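Local atomic coordinates of microcin B17-processing protein McbD (PDB entry 6GRH), a protein that is required to process the inactive microcin B17 precursor into the active peptide antibiotic and belongs to the YcaO family of cyclodehydratases. Residues S265-C268 with L269-F272. The protein carries 1 engineered substitution. Sequence-based numbering, arbitrary orientation.
Sequences SYIC and LHNF
Two successive turns of one alpha-helix meet here where Ile267 touches His270 and Asn271, near the C-terminal end of helix 251-275 in the YcaO fold of McbD. The helical assignment rests on four consecutive i to i+4 backbone hydrogen bonds. Leu269 N donates to Ser265 O at 3.2 Å with an N-H...O angle of 169°, whereas His270 N to Tyr266 O is shorter, 2.9 Å; Asn271 N to Ile267 O and Phe272 N to Cys268 O continue the ladder.

Ile267 carries the side-chain part of the contact. Its CG1 branch lies anti to the backbone N (chi1 -156°), and from there CD1 approaches the His270 ring obliquely, 4.3 Å from His270 CD2. The same branch passes Asn271, with Ile267 CG1 3.9 Å from Asn271 ND2, a van der Waals contact. The amide of Asn271 sits close to the preceding turn because CG stands beside its own backbone N (chi1 -76°). Asn271 ND2 is 3.5 Å from Ile267 O, but the angle is too poor for a hydrogen bond; the bond Ile267 O does accept across these turns is the one from Asn271 N.

Several of these side chains also reach beyond the helix. Two McbC chains of the assembly meet this surface: Tyr266 OH is hydrogen-bonded to Gly65 O of one, with the tyrosine ring stacked on Phe66 of that chain, while His270 NE2 is hydrogen-bonded to Glu5 OE1 of the other. Leu269 and Phe272 instead pack within McbD against Met291 of helix 285-292. At the base of the imidazole, His270 CB rests 3.3 Å from Tyr266 O.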
ATOM      1  N   SER E 265      -3.223  16.955  35.209  1.00 32.29           N
ATOM      2  CA  SER E 265      -3.535  16.294  36.488  1.00 32.62           C
ATOM      3  C   SER E 265      -4.993  15.938  36.564  1.00 31.73           C
ATOM      4  O   SER E 265      -5.332  14.905  37.061  1.00 31.04           O
ATOM      5  CB  SER E 265      -3.181  17.179  37.679  1.00 33.95           C
ATOM      6  OG  SER E 265      -1.787  17.407  37.671  1.00 35.73           O
ATOM      7  N   TYR E 266      -5.851  16.819  36.064  1.00 31.18           N
ATOM      8  CA  TYR E 266      -7.298  16.576  36.038  1.00 31.31           C
ATOM      9  C   TYR E 266      -7.611  15.301  35.262  1.00 31.62           C
ATOM     10  O   TYR E 266      -8.326  14.421  35.766  1.00 32.09           O
ATOM     11  CB  TYR E 266      -7.974  17.764  35.369  1.00 31.27           C
ATOM     12  CG  TYR E 266      -9.473  17.754  35.274  1.00 31.61           C
ATOM     13  CD1 TYR E 266     -10.139  16.917  34.384  1.00 31.66           C
ATOM     14  CD2 TYR E 266     -10.222  18.653  36.004  1.00 32.19           C
ATOM     15  CE1 TYR E 266     -11.522  16.929  34.280  1.00 32.55           C
ATOM     16  CE2 TYR E 266     -11.601  18.685  35.900  1.00 33.22           C
ATOM     17  CZ  TYR E 266     -12.245  17.820  35.036  1.00 33.24           C
ATOM     18  OH  TYR E 266     -13.599  17.852  34.914  1.00 34.47           O
ATOM     19  N   ILE E 267      -7.091  15.199  34.036  1.00 30.87           N
ATOM     20  CA  ILE E 267      -7.456  14.081  33.182  1.00 31.48           C
ATOM     21  C   ILE E 267      -6.830  12.747  33.621  1.00 31.29           C
ATOM     22  O   ILE E 267      -7.495  11.711  33.519  1.00 31.02           O
ATOM     23  CB  ILE E 267      -7.216  14.390  31.679  1.00 31.47           C
ATOM     24  CG1 ILE E 267      -8.122  13.514  30.824  1.00 32.46           C
ATOM     25  CG2 ILE E 267      -5.758  14.232  31.290  1.00 30.48           C
ATOM     26  CD1 ILE E 267      -9.589  13.821  30.998  1.00 33.67           C
ATOM     27  N   CYS E 268      -5.592  12.763  34.131  1.00 32.22           N
ATOM     28  CA  CYS E 268      -4.975  11.524  34.643  1.00 33.59           C
ATOM     29  C   CYS E 268      -5.761  10.947  35.802  1.00 33.61           C
ATOM     30  O   CYS E 268      -6.084   9.761  35.809  1.00 32.87           O
ATOM     31  CB  CYS E 268      -3.517  11.731  35.040  1.00 35.20           C
ATOM     32  SG  CYS E 268      -2.478  11.982  33.567  1.00 38.94           S
ATOM     33  N   LEU E 269      -6.104  11.791  36.776  1.00 33.38           N
ATOM     34  CA  LEU E 269      -6.930  11.320  37.881  1.00 33.89           C
ATOM     35  C   LEU E 269      -8.339  10.936  37.422  1.00 33.33           C
ATOM     36  O   LEU E 269      -8.858   9.914  37.848  1.00 33.30           O
ATOM     37  CB  LEU E 269      -6.983  12.337  39.014  1.00 34.70           C
ATOM     38  CG  LEU E 269      -7.751  11.921  40.268  1.00 36.14           C
ATOM     39  CD1 LEU E 269      -7.401  10.524  40.765  1.00 37.07           C
ATOM     40  CD2 LEU E 269      -7.456  12.956  41.340  1.00 37.13           C
ATOM     41  N   HIS E 270      -8.935  11.710  36.519  1.00 32.47           N
ATOM     42  CA  HIS E 270     -10.266  11.364  35.970  1.00 32.69           C
ATOM     43  C   HIS E 270     -10.257   9.963  35.336  1.00 32.68           C
ATOM     44  O   HIS E 270     -11.166   9.180  35.583  1.00 32.72           O
ATOM     45  CB  HIS E 270     -10.734  12.397  34.931  1.00 32.54           C
ATOM     46  CG  HIS E 270     -12.072  12.093  34.343  1.00 32.87           C
ATOM     47  ND1 HIS E 270     -13.251  12.441  34.961  1.00 33.82           N
ATOM     48  CD2 HIS E 270     -12.416  11.442  33.206  1.00 32.87           C
ATOM     49  CE1 HIS E 270     -14.266  12.031  34.222  1.00 34.50           C
ATOM     50  NE2 HIS E 270     -13.786  11.414  33.155  1.00 33.94           N
ATOM     51  N   ASN E 271      -9.212   9.665  34.567  1.00 32.02           N
ATOM     52  CA  ASN E 271      -9.103   8.398  33.860  1.00 33.11           C
ATOM     53  C   ASN E 271      -8.803   7.217  34.778  1.00 33.50           C
ATOM     54  O   ASN E 271      -9.286   6.099  34.532  1.00 33.48           O
ATOM     55  CB  ASN E 271      -8.041   8.476  32.770  1.00 32.53           C
ATOM     56  CG  ASN E 271      -8.524   9.233  31.545  1.00 32.87           C
ATOM     57  OD1 ASN E 271      -9.728   9.402  31.332  1.00 34.44           O
ATOM     58  ND2 ASN E 271      -7.592   9.672  30.733  1.00 32.11           N
ATOM     59  N   PHE E 272      -8.007   7.485  35.811  1.00 34.11           N
ATOM     60  CA  PHE E 272      -7.817   6.551  36.923  1.00 35.28           C
ATOM     61  C   PHE E 272      -9.186   6.199  37.551  1.00 36.39           C
ATOM     62  O   PHE E 272      -9.532   5.005  37.697  1.00 36.21           O
ATOM     63  CB  PHE E 272      -6.844   7.152  37.955  1.00 35.97           C
ATOM     64  CG  PHE E 272      -6.501   6.217  39.072  1.00 37.34           C
ATOM     65  CD1 PHE E 272      -7.336   6.100  40.173  1.00 38.85           C
ATOM     66  CD2 PHE E 272      -5.374   5.404  38.986  1.00 37.58           C
ATOM     67  CE1 PHE E 272      -7.037   5.202  41.198  1.00 39.92           C
ATOM     68  CE2 PHE E 272      -5.071   4.509  40.009  1.00 38.43           C
ATOM     69  CZ  PHE E 272      -5.904   4.405  41.108  1.00 38.97           C
TER